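Local coordinates for protein putative aminooxidase (Propionibacterium acnes, PDB 2BAC) that probably isomerises the double bonds of polyunsaturated fatty acids, using FAD within a fold of the flavin-containing amine oxidoreductase family, at residues A[82-87]-A[198-203]; A[282-287]-A[325-330]. All coordinates share one frame; numbering follows the deposited sequence.

Contact 1: residues A[82-87]-A[198-203]; sequences DGPKLR and LWTWAD. With ODT ((11E,13E,15Z)-octadeca-11,13,15-trienoic acid), chain E.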
ATOM      1  N   ASP A  82      -8.132 -11.392 -14.650  1.00 27.95           N
ATOM      2  CA  ASP A  82      -7.771 -12.299 -15.744  1.00 28.15           C
ATOM      3  C   ASP A  82      -6.265 -12.560 -15.830  1.00 28.01           C
ATOM      4  O   ASP A  82      -5.773 -13.036 -16.853  1.00 27.09           O
ATOM      5  CB  ASP A  82      -8.289 -11.728 -17.075  1.00 28.04           C
ATOM      6  CG  ASP A  82      -7.704 -10.335 -17.402  1.00 28.32           C
ATOM      7  OD1 ASP A  82      -6.754  -9.885 -16.732  1.00 25.34           O
ATOM      8  OD2 ASP A  82      -8.193  -9.695 -18.357  1.00 30.69           O
ATOM      9  N   GLY A  83      -5.544 -12.268 -14.744  1.00 28.50           N
ATOM     10  CA  GLY A  83      -4.097 -12.433 -14.712  1.00 28.99           C
ATOM     11  C   GLY A  83      -3.690 -13.854 -14.367  1.00 29.44           C
ATOM     12  O   GLY A  83      -4.536 -14.693 -14.031  1.00 29.24           O
ATOM     13  N   PRO A  84      -2.382 -14.129 -14.414  1.00 30.08           N
ATOM     14  CA  PRO A  84      -1.879 -15.470 -14.112  1.00 30.58           C
ATOM     15  C   PRO A  84      -2.019 -15.871 -12.636  1.00 31.15           C
ATOM     16  O   PRO A  84      -1.985 -15.026 -11.728  1.00 30.89           O
ATOM     17  CB  PRO A  84      -0.408 -15.417 -14.538  1.00 30.85           C
ATOM     18  CG  PRO A  84      -0.120 -13.987 -14.909  1.00 30.52           C
ATOM     19  CD  PRO A  84      -1.315 -13.161 -14.720  1.00 29.72           C
ATOM     20  N   LYS A  85      -2.199 -17.167 -12.413  1.00 31.88           N
ATOM     21  CA  LYS A  85      -2.428 -17.696 -11.076  1.00 32.10           C
ATOM     22  C   LYS A  85      -1.195 -17.521 -10.181  1.00 31.64           C
ATOM     23  O   LYS A  85      -0.076 -17.736 -10.623  1.00 31.38           O
ATOM     24  CB  LYS A  85      -2.787 -19.175 -11.174  1.00 32.72           C
ATOM     25  CG  LYS A  85      -3.473 -19.734  -9.927  1.00 34.02           C
ATOM     26  CD  LYS A  85      -4.440 -20.879 -10.307  1.00 34.97           C
ATOM     27  CE  LYS A  85      -5.525 -21.103  -9.242  1.00 37.19           C
ATOM     28  NZ  LYS A  85      -6.840 -21.446  -9.899  1.00 39.28           N
ATOM     29  N   LEU A  86      -1.418 -17.110  -8.935  1.00 31.36           N
ATOM     30  CA  LEU A  86      -0.363 -16.987  -7.935  1.00 31.28           C
ATOM     31  C   LEU A  86      -0.150 -18.318  -7.210  1.00 31.28           C
ATOM     32  O   LEU A  86      -1.104 -18.920  -6.711  1.00 31.17           O
ATOM     33  CB  LEU A  86      -0.730 -15.903  -6.917  1.00 31.14           C
ATOM     34  CG  LEU A  86      -0.719 -14.442  -7.399  1.00 30.29           C
ATOM     35  CD1 LEU A  86      -1.333 -13.553  -6.339  1.00 30.64           C
ATOM     36  CD2 LEU A  86       0.686 -13.947  -7.773  1.00 27.49           C
ATOM     37  N   ARG A  87       1.100 -18.778  -7.175  1.00 31.13           N
ATOM     38  CA  ARG A  87       1.487 -19.987  -6.456  1.00 31.61           C
ATOM     39  C   ARG A  87       2.829 -19.749  -5.772  1.00 30.53           C
ATOM     40  O   ARG A  87       3.692 -19.085  -6.330  1.00 30.51           O
ATOM     41  CB  ARG A  87       1.628 -21.157  -7.437  1.00 31.75           C
ATOM     42  CG  ARG A  87       0.345 -21.831  -7.822  1.00 33.73           C
ATOM     43  CD  ARG A  87       0.422 -22.352  -9.229  1.00 36.81           C
ATOM     44  NE  ARG A  87      -0.306 -23.606  -9.466  1.00 41.51           N
ATOM     45  CZ  ARG A  87      -1.620 -23.802  -9.302  1.00 43.34           C
ATOM     46  NH1 ARG A  87      -2.143 -25.000  -9.591  1.00 43.42           N
ATOM     47  NH2 ARG A  87      -2.418 -22.832  -8.842  1.00 43.99           N
ATOM     48  N   LEU A 198      -6.633 -15.317  -4.775  1.00 30.76           N
ATOM     49  CA  LEU A 198      -6.013 -14.021  -5.053  1.00 29.91           C
ATOM     50  C   LEU A 198      -6.221 -13.559  -6.515  1.00 28.96           C
ATOM     51  O   LEU A 198      -5.987 -14.317  -7.455  1.00 28.83           O
ATOM     52  CB  LEU A 198      -4.512 -14.084  -4.724  1.00 29.60           C
ATOM     53  CG  LEU A 198      -4.175 -14.405  -3.253  1.00 30.30           C
ATOM     54  CD1 LEU A 198      -2.697 -14.757  -3.094  1.00 29.27           C
ATOM     55  CD2 LEU A 198      -4.563 -13.254  -2.302  1.00 29.60           C
ATOM     56  N   TRP A 199      -6.653 -12.308  -6.669  1.00 27.66           N
ATOM     57  CA  TRP A 199      -6.827 -11.672  -7.969  1.00 26.60           C
ATOM     58  C   TRP A 199      -5.503 -11.213  -8.542  1.00 25.48           C
ATOM     59  O   TRP A 199      -4.602 -10.811  -7.817  1.00 25.10           O
ATOM     60  CB  TRP A 199      -7.699 -10.413  -7.854  1.00 26.73           C
ATOM     61  CG  TRP A 199      -9.094 -10.609  -7.410  1.00 26.50           C
ATOM     62  CD1 TRP A 199      -9.734 -11.784  -7.209  1.00 26.10           C
ATOM     63  CD2 TRP A 199     -10.048  -9.575  -7.137  1.00 27.18           C
ATOM     64  NE1 TRP A 199     -11.032 -11.556  -6.829  1.00 26.58           N
ATOM     65  CE2 TRP A 199     -11.254 -10.207  -6.772  1.00 27.23           C
ATOM     66  CE3 TRP A 199     -10.004  -8.175  -7.180  1.00 26.39           C
ATOM     67  CZ2 TRP A 199     -12.409  -9.491  -6.436  1.00 26.71           C
ATOM     68  CZ3 TRP A 199     -11.150  -7.465  -6.849  1.00 26.41           C
ATOM     69  CH2 TRP A 199     -12.336  -8.128  -6.479  1.00 26.52           C
ATOM     70  N   THR A 200      -5.414 -11.265  -9.860  1.00 24.50           N
ATOM     71  CA  THR A 200      -4.357 -10.626 -10.619  1.00 23.98           C
ATOM     72  C   THR A 200      -4.922 -10.209 -11.976  1.00 23.68           C
ATOM     73  O   THR A 200      -6.014 -10.625 -12.371  1.00 23.36           O
ATOM     74  CB  THR A 200      -3.152 -11.558 -10.860  1.00 23.68           C
ATOM     75  OG1 THR A 200      -3.569 -12.699 -11.617  1.00 21.28           O
ATOM     76  CG2 THR A 200      -2.524 -12.001  -9.548  1.00 22.97           C
ATOM     77  N   TRP A 201      -4.160  -9.397 -12.694  1.00 23.80           N
ATOM     78  CA  TRP A 201      -4.612  -8.816 -13.954  1.00 23.67           C
ATOM     79  C   TRP A 201      -3.530  -9.028 -14.992  1.00 23.60           C
ATOM     80  O   TRP A 201      -2.366  -8.737 -14.735  1.00 22.98           O
ATOM     81  CB  TRP A 201      -4.891  -7.324 -13.763  1.00 23.48           C
ATOM     82  CG  TRP A 201      -6.015  -7.082 -12.816  1.00 23.31           C
ATOM     83  CD1 TRP A 201      -7.333  -6.926 -13.137  1.00 23.02           C
ATOM     84  CD2 TRP A 201      -5.943  -7.024 -11.393  1.00 22.41           C
ATOM     85  NE1 TRP A 201      -8.078  -6.763 -12.007  1.00 22.52           N
ATOM     86  CE2 TRP A 201      -7.255  -6.825 -10.918  1.00 22.42           C
ATOM     87  CE3 TRP A 201      -4.900  -7.123 -10.474  1.00 23.62           C
ATOM     88  CZ2 TRP A 201      -7.553  -6.707  -9.571  1.00 22.95           C
ATOM     89  CZ3 TRP A 201      -5.194  -7.006  -9.120  1.00 23.18           C
ATOM     90  CH2 TRP A 201      -6.511  -6.802  -8.685  1.00 23.11           C
ATOM     91  N   ALA A 202      -3.932  -9.528 -16.163  1.00 23.90           N
ATOM     92  CA  ALA A 202      -3.012  -9.814 -17.279  1.00 24.30           C
ATOM     93  C   ALA A 202      -2.268  -8.551 -17.761  1.00 24.65           C
ATOM     94  O   ALA A 202      -1.063  -8.589 -18.097  1.00 24.87           O
ATOM     95  CB  ALA A 202      -3.782 -10.459 -18.429  1.00 23.46           C
ATOM     96  N   ASP A 203      -2.989  -7.434 -17.769  1.00 25.03           N
ATOM     97  CA  ASP A 203      -2.478  -6.179 -18.308  1.00 25.32           C
ATOM     98  C   ASP A 203      -1.943  -5.286 -17.206  1.00 24.67           C
ATOM     99  O   ASP A 203      -1.656  -4.129 -17.435  1.00 23.93           O
ATOM    100  CB  ASP A 203      -3.575  -5.457 -19.103  1.00 26.40           C
ATOM    101  CG  ASP A 203      -3.893  -6.159 -20.396  1.00 30.47           C
ATOM    102  OD1 ASP A 203      -2.955  -6.697 -21.019  1.00 35.07           O
ATOM    103  OD2 ASP A 203      -5.082  -6.185 -20.797  1.00 38.15           O
TER
HETATM  104  O1  ODT E1001       2.240 -15.746  -2.829  1.00 41.15           O
HETATM  105  C1  ODT E1001       2.003 -16.177  -3.971  1.00 39.33           C
HETATM  106  O2  ODT E1001       1.333 -17.216  -4.176  1.00 40.25           O
HETATM  107  C2  ODT E1001       2.564 -15.378  -5.111  1.00 37.20           C
HETATM  108  C3  ODT E1001       3.116 -14.073  -4.535  1.00 35.65           C
HETATM  109  C4  ODT E1001       4.217 -13.482  -5.404  1.00 34.67           C
HETATM  110  C5  ODT E1001       5.088 -12.547  -4.576  1.00 33.01           C
HETATM  111  C6  ODT E1001       4.720 -11.115  -4.902  1.00 32.14           C
HETATM  112  C7  ODT E1001       5.244 -10.121  -3.886  1.00 30.08           C
HETATM  113  C8  ODT E1001       4.153  -9.129  -3.525  1.00 30.59           C
HETATM  114  C9  ODT E1001       4.833  -7.808  -3.259  1.00 32.43           C
HETATM  115  C10 ODT E1001       4.040  -6.736  -2.516  1.00 32.56           C
HETATM  116  C11 ODT E1001       2.570  -6.941  -2.227  1.00 32.31           C
HETATM  117  C12 ODT E1001       2.079  -5.917  -1.542  1.00 33.68           C
HETATM  118  C13 ODT E1001       0.722  -5.704  -1.048  1.00 34.14           C
HETATM  119  C14 ODT E1001      -0.314  -6.501  -1.195  1.00 33.86           C
HETATM  120  C15 ODT E1001      -1.559  -6.036  -0.593  1.00 33.67           C
HETATM  121  C16 ODT E1001      -2.694  -6.740  -0.648  1.00 34.73           C
HETATM  122  C17 ODT E1001      -2.824  -8.088  -1.337  1.00 33.98           C
HETATM  123  C18 ODT E1001      -4.248  -8.603  -1.207  1.00 33.03           C
HETATM  124  O   HOH W   1      -5.781  -7.435 -17.413  1.00 17.19           O
HETATM  125  O   HOH W   2      -6.788  -8.135 -20.231  1.00 30.44           O
HETATM  126  O   HOH W   3      -3.954 -16.665  -7.991  1.00 43.75           O
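Asp-82 opens the contact by gripping Ala-202 with its side chain while its own backbone N makes a weak 3.2 Å bond to Thr-200 O. Here the loop that leads from helix 68-77 into strand 88-91 runs over strand 199-200, beside the carboxylate end of the bound octadecatrienoic acid in this amine oxidase fold. The carboxylate of Asp-82, turned between its backbone N and carbonyl carbon (chi1 60°), brings OD1 to 2.9 Å from Ala-202 N in a nearly straight bond of 172°. Two waters extend this grip to Asp-203, one bridging Asp-82 OD1 to Asp-203 N and the other joining OD2 of both aspartates. At Gly-83 the backbones press together, CA lying 3.7 Å from the CA of Trp-201. Gly-83 N also reaches Thr-200 O, at 2.9 Å, from well above the carbonyl plane; Thr-200 O therefore accepts two amides, the bond from Asp-82 N being the weaker. Pro-84 O accepts the hydroxyl of Thr-200 in turn, 2.8 Å from OG1, which fixes the rotation of that side chain and directs its methyl group at Leu-86. There the chemistry becomes apolar: Leu-86 CG rests 3.7 Å from Thr-200 CG2, and the side chains of Leu-86 and Leu-198 cross at about a right angle, with Leu-86 CD1 3.6 Å from Leu-198 CB. The other branch of Leu-86 faces the ligand, with CD2 3.6 Å from ODT C2.

Contact 2: residues A[282-287]-A[325-330]; sequences MVDACL and ITTYLL. With ODT ((11E,13E,15Z)-octadeca-11,13,15-trienoic acid), chain E.
Val-283 and Tyr-328 run alongside each other in the same direction, and the valine shows how a small branched group can serve several neighbours. Its CB stands 3.9 Å from Thr-327 O. Val-283 CG1, set opposite the backbone N (chi1 -178°), lies 3.7 Å from Thr-327 O and about as close to Thr-326 CG2. The other tip, CG2, approaches the Tyr-328 ring obliquely, 3.8 Å from CD1 and about as close to CE1. The same ring carries ODT C9 over one face, 3.8 Å above its plane and displaced from the ring centre, while at its far end OH sits 2.6 Å from Thr-326 OG1. FAD touches both Val-283 and Tyr-328, so this side of the sheet forms part of the cofactor and fatty acid site. The two strands are antiparallel neighbours within the mixed sheet of the flavin amine oxidase fold. Their hydrogen-bonded pairs are Met-282 with Leu-329, Asp-284 with Thr-327 and Cys-286 with Ile-325, each making two backbone bonds. That from Met-282 N to Leu-329 O is almost straight at 176°, whereas Cys-286 N comes to Ile-325 O from above the carbonyl plane. The face bearing Thr-327 and Leu-329 packs against helix 341-355. On it Met-282 CB meets Leu-329 CD1 at 3.8 Å, and a water is hydrogen-bonded to Thr-327 OG1 at 2.7 Å, with Met-282 O and Asp-284 OD2 also within its reach.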
ATOM      1  N   MET A 282      12.059  -1.824  -2.051  1.00 24.88           N
ATOM      2  CA  MET A 282      12.816  -1.862  -3.308  1.00 24.76           C
ATOM      3  C   MET A 282      12.518  -3.093  -4.152  1.00 23.87           C
ATOM      4  O   MET A 282      12.624  -4.219  -3.678  1.00 23.56           O
ATOM      5  CB  MET A 282      14.324  -1.805  -3.047  1.00 25.24           C
ATOM      6  CG  MET A 282      15.166  -1.734  -4.322  1.00 25.27           C
ATOM      7  SD  MET A 282      16.809  -1.095  -3.979  1.00 28.48           S
ATOM      8  CE  MET A 282      17.895  -2.449  -4.414  1.00 25.65           C
ATOM      9  N   VAL A 283      12.166  -2.836  -5.409  1.00 23.43           N
ATOM     10  CA  VAL A 283      11.820  -3.849  -6.382  1.00 23.28           C
ATOM     11  C   VAL A 283      12.879  -3.820  -7.480  1.00 23.50           C
ATOM     12  O   VAL A 283      13.301  -2.737  -7.914  1.00 23.24           O
ATOM     13  CB  VAL A 283      10.420  -3.561  -7.010  1.00 23.45           C
ATOM     14  CG1 VAL A 283      10.025  -4.662  -8.018  1.00 20.70           C
ATOM     15  CG2 VAL A 283       9.338  -3.358  -5.901  1.00 21.96           C
ATOM     16  N   ASP A 284      13.315  -5.003  -7.918  1.00 23.34           N
ATOM     17  CA  ASP A 284      14.188  -5.119  -9.083  1.00 23.32           C
ATOM     18  C   ASP A 284      13.587  -6.067 -10.118  1.00 23.24           C
ATOM     19  O   ASP A 284      13.330  -7.234  -9.796  1.00 23.70           O
ATOM     20  CB  ASP A 284      15.572  -5.622  -8.669  1.00 23.49           C
ATOM     21  CG  ASP A 284      16.359  -4.603  -7.868  1.00 24.18           C
ATOM     22  OD1 ASP A 284      17.233  -3.944  -8.474  1.00 27.13           O
ATOM     23  OD2 ASP A 284      16.110  -4.462  -6.645  1.00 23.85           O
ATOM     24  N   ALA A 285      13.370  -5.565 -11.343  1.00 22.80           N
ATOM     25  CA  ALA A 285      12.908  -6.379 -12.477  1.00 22.93           C
ATOM     26  C   ALA A 285      14.082  -7.093 -13.102  1.00 23.04           C
ATOM     27  O   ALA A 285      14.938  -6.441 -13.716  1.00 23.20           O
ATOM     28  CB  ALA A 285      12.235  -5.512 -13.538  1.00 22.67           C
ATOM     29  N   CYS A 286      14.106  -8.419 -12.970  1.00 23.28           N
ATOM     30  CA  CYS A 286      15.287  -9.208 -13.283  1.00 23.85           C
ATOM     31  C   CYS A 286      15.027 -10.215 -14.376  1.00 24.62           C
ATOM     32  O   CYS A 286      13.957 -10.812 -14.433  1.00 25.59           O
ATOM     33  CB  CYS A 286      15.790  -9.980 -12.056  1.00 23.99           C
ATOM     34  SG  CYS A 286      16.111  -9.016 -10.551  1.00 25.19           S
ATOM     35  N   LEU A 287      16.021 -10.392 -15.238  1.00 24.91           N
ATOM     36  CA  LEU A 287      16.123 -11.553 -16.074  1.00 25.65           C
ATOM     37  C   LEU A 287      17.048 -12.504 -15.321  1.00 26.27           C
ATOM     38  O   LEU A 287      17.986 -12.065 -14.656  1.00 25.89           O
ATOM     39  CB  LEU A 287      16.683 -11.173 -17.444  1.00 25.10           C
ATOM     40  CG  LEU A 287      15.878 -10.067 -18.145  1.00 24.47           C
ATOM     41  CD1 LEU A 287      16.500  -9.711 -19.492  1.00 22.18           C
ATOM     42  CD2 LEU A 287      14.383 -10.469 -18.262  1.00 23.25           C
ATOM     43  N   ILE A 325      11.401 -11.533 -13.661  1.00 21.61           N
ATOM     44  CA  ILE A 325      11.191 -11.898 -12.268  1.00 21.26           C
ATOM     45  C   ILE A 325      11.526 -10.705 -11.392  1.00 21.05           C
ATOM     46  O   ILE A 325      12.657 -10.203 -11.422  1.00 21.20           O
ATOM     47  CB  ILE A 325      12.104 -13.071 -11.823  1.00 21.39           C
ATOM     48  CG1 ILE A 325      11.871 -14.314 -12.693  1.00 19.23           C
ATOM     49  CG2 ILE A 325      11.880 -13.337 -10.334  1.00 21.41           C
ATOM     50  CD1 ILE A 325      10.458 -14.862 -12.616  1.00 20.02           C
ATOM     51  N   THR A 326      10.547 -10.256 -10.612  1.00 21.00           N
ATOM     52  CA  THR A 326      10.750  -9.132  -9.696  1.00 20.24           C
ATOM     53  C   THR A 326      11.085  -9.646  -8.318  1.00 20.12           C
ATOM     54  O   THR A 326      10.493 -10.626  -7.849  1.00 19.62           O
ATOM     55  CB  THR A 326       9.529  -8.168  -9.634  1.00 20.71           C
ATOM     56  OG1 THR A 326       8.292  -8.906  -9.657  1.00 18.17           O
ATOM     57  CG2 THR A 326       9.597  -7.154 -10.807  1.00 19.19           C
ATOM     58  N   THR A 327      12.076  -8.997  -7.699  1.00 20.41           N
ATOM     59  CA  THR A 327      12.487  -9.277  -6.322  1.00 20.22           C
ATOM     60  C   THR A 327      12.068  -8.148  -5.401  1.00 20.62           C
ATOM     61  O   THR A 327      11.956  -6.993  -5.847  1.00 20.67           O
ATOM     62  CB  THR A 327      14.005  -9.436  -6.215  1.00 20.57           C
ATOM     63  OG1 THR A 327      14.661  -8.194  -6.559  1.00 18.75           O
ATOM     64  CG2 THR A 327      14.496 -10.632  -7.103  1.00 19.22           C
ATOM     65  N   TYR A 328      11.870  -8.478  -4.119  1.00 20.71           N
ATOM     66  CA  TYR A 328      11.358  -7.529  -3.118  1.00 20.68           C
ATOM     67  C   TYR A 328      12.168  -7.528  -1.819  1.00 21.03           C
ATOM     68  O   TYR A 328      12.381  -8.587  -1.202  1.00 20.98           O
ATOM     69  CB  TYR A 328       9.876  -7.818  -2.825  1.00 20.75           C
ATOM     70  CG  TYR A 328       9.047  -7.835  -4.086  1.00 20.72           C
ATOM     71  CD1 TYR A 328       8.341  -6.711  -4.495  1.00 20.67           C
ATOM     72  CD2 TYR A 328       9.034  -8.965  -4.916  1.00 21.96           C
ATOM     73  CE1 TYR A 328       7.606  -6.711  -5.678  1.00 21.55           C
ATOM     74  CE2 TYR A 328       8.308  -8.983  -6.105  1.00 21.17           C
ATOM     75  CZ  TYR A 328       7.598  -7.855  -6.486  1.00 21.98           C
ATOM     76  OH  TYR A 328       6.893  -7.886  -7.663  1.00 20.87           O
ATOM     77  N   LEU A 329      12.610  -6.332  -1.406  1.00 20.96           N
ATOM     78  CA  LEU A 329      13.398  -6.168  -0.177  1.00 21.07           C
ATOM     79  C   LEU A 329      13.105  -4.827   0.523  1.00 21.54           C
ATOM     80  O   LEU A 329      12.653  -3.871  -0.111  1.00 22.22           O
ATOM     81  CB  LEU A 329      14.905  -6.290  -0.481  1.00 21.01           C
ATOM     82  CG  LEU A 329      15.607  -5.229  -1.353  1.00 20.22           C
ATOM     83  CD1 LEU A 329      16.101  -4.067  -0.526  1.00 17.86           C
ATOM     84  CD2 LEU A 329      16.780  -5.848  -2.148  1.00 21.08           C
ATOM     85  N   LEU A 330      13.376  -4.767   1.824  1.00 21.42           N
ATOM     86  CA  LEU A 330      13.212  -3.541   2.589  1.00 21.52           C
ATOM     87  C   LEU A 330      14.557  -2.951   2.976  1.00 21.79           C
ATOM     88  O   LEU A 330      15.478  -3.681   3.343  1.00 21.77           O
ATOM     89  CB  LEU A 330      12.364  -3.795   3.840  1.00 21.40           C
ATOM     90  CG  LEU A 330      10.865  -3.522   3.715  1.00 20.48           C
ATOM     91  CD1 LEU A 330      10.139  -3.936   5.008  1.00 20.45           C
ATOM     92  CD2 LEU A 330      10.571  -2.043   3.380  1.00 18.63           C
TER
HETATM   93  O1  ODT E1001       2.240 -15.746  -2.829  1.00 41.15           O
HETATM   94  C1  ODT E1001       2.003 -16.177  -3.971  1.00 39.33           C
HETATM   95  O2  ODT E1001       1.333 -17.216  -4.176  1.00 40.25           O
HETATM   96  C2  ODT E1001       2.564 -15.378  -5.111  1.00 37.20           C
HETATM   97  C3  ODT E1001       3.116 -14.073  -4.535  1.00 35.65           C
HETATM   98  C4  ODT E1001       4.217 -13.482  -5.404  1.00 34.67           C
HETATM   99  C5  ODT E1001       5.088 -12.547  -4.576  1.00 33.01           C
HETATM  100  C6  ODT E1001       4.720 -11.115  -4.902  1.00 32.14           C
HETATM  101  C7  ODT E1001       5.244 -10.121  -3.886  1.00 30.08           C
HETATM  102  C8  ODT E1001       4.153  -9.129  -3.525  1.00 30.59           C
HETATM  103  C9  ODT E1001       4.833  -7.808  -3.259  1.00 32.43           C
HETATM  104  C10 ODT E1001       4.040  -6.736  -2.516  1.00 32.56           C
HETATM  105  C11 ODT E1001       2.570  -6.941  -2.227  1.00 32.31           C
HETATM  106  C12 ODT E1001       2.079  -5.917  -1.542  1.00 33.68           C
HETATM  107  C13 ODT E1001       0.722  -5.704  -1.048  1.00 34.14           C
HETATM  108  C14 ODT E1001      -0.314  -6.501  -1.195  1.00 33.86           C
HETATM  109  C15 ODT E1001      -1.559  -6.036  -0.593  1.00 33.67           C
HETATM  110  C16 ODT E1001      -2.694  -6.740  -0.648  1.00 34.73           C
HETATM  111  C17 ODT E1001      -2.824  -8.088  -1.337  1.00 33.98           C
HETATM  112  C18 ODT E1001      -4.248  -8.603  -1.207  1.00 33.03           C
HETATM  113  O   HOH W   4      14.647  -6.108  -4.795  1.00 17.11           O

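The two contacts illustrate how one bound fatty acid can be served by different kinds of structure. Contact 2 is wholly buried and joins regular strands of one sheet through paired backbone bonds; contact 1 is partly buried, joins irregular loop to a short strand, and mixes backbone bonds, side-chain oxygens, bridging waters and a small apolar patch, with an exposed aspartate at one end. They hold different elements, though the loop of contact 1 runs on into strand 88-91 of the sheet that contains contact 2. Contact 1 lies near the ligand carboxylate, which is hydrogen-bonded to Arg-88 and Tyr-297, whereas contact 2 presents an aromatic face to the middle of the hydrocarbon chain and also touches FAD.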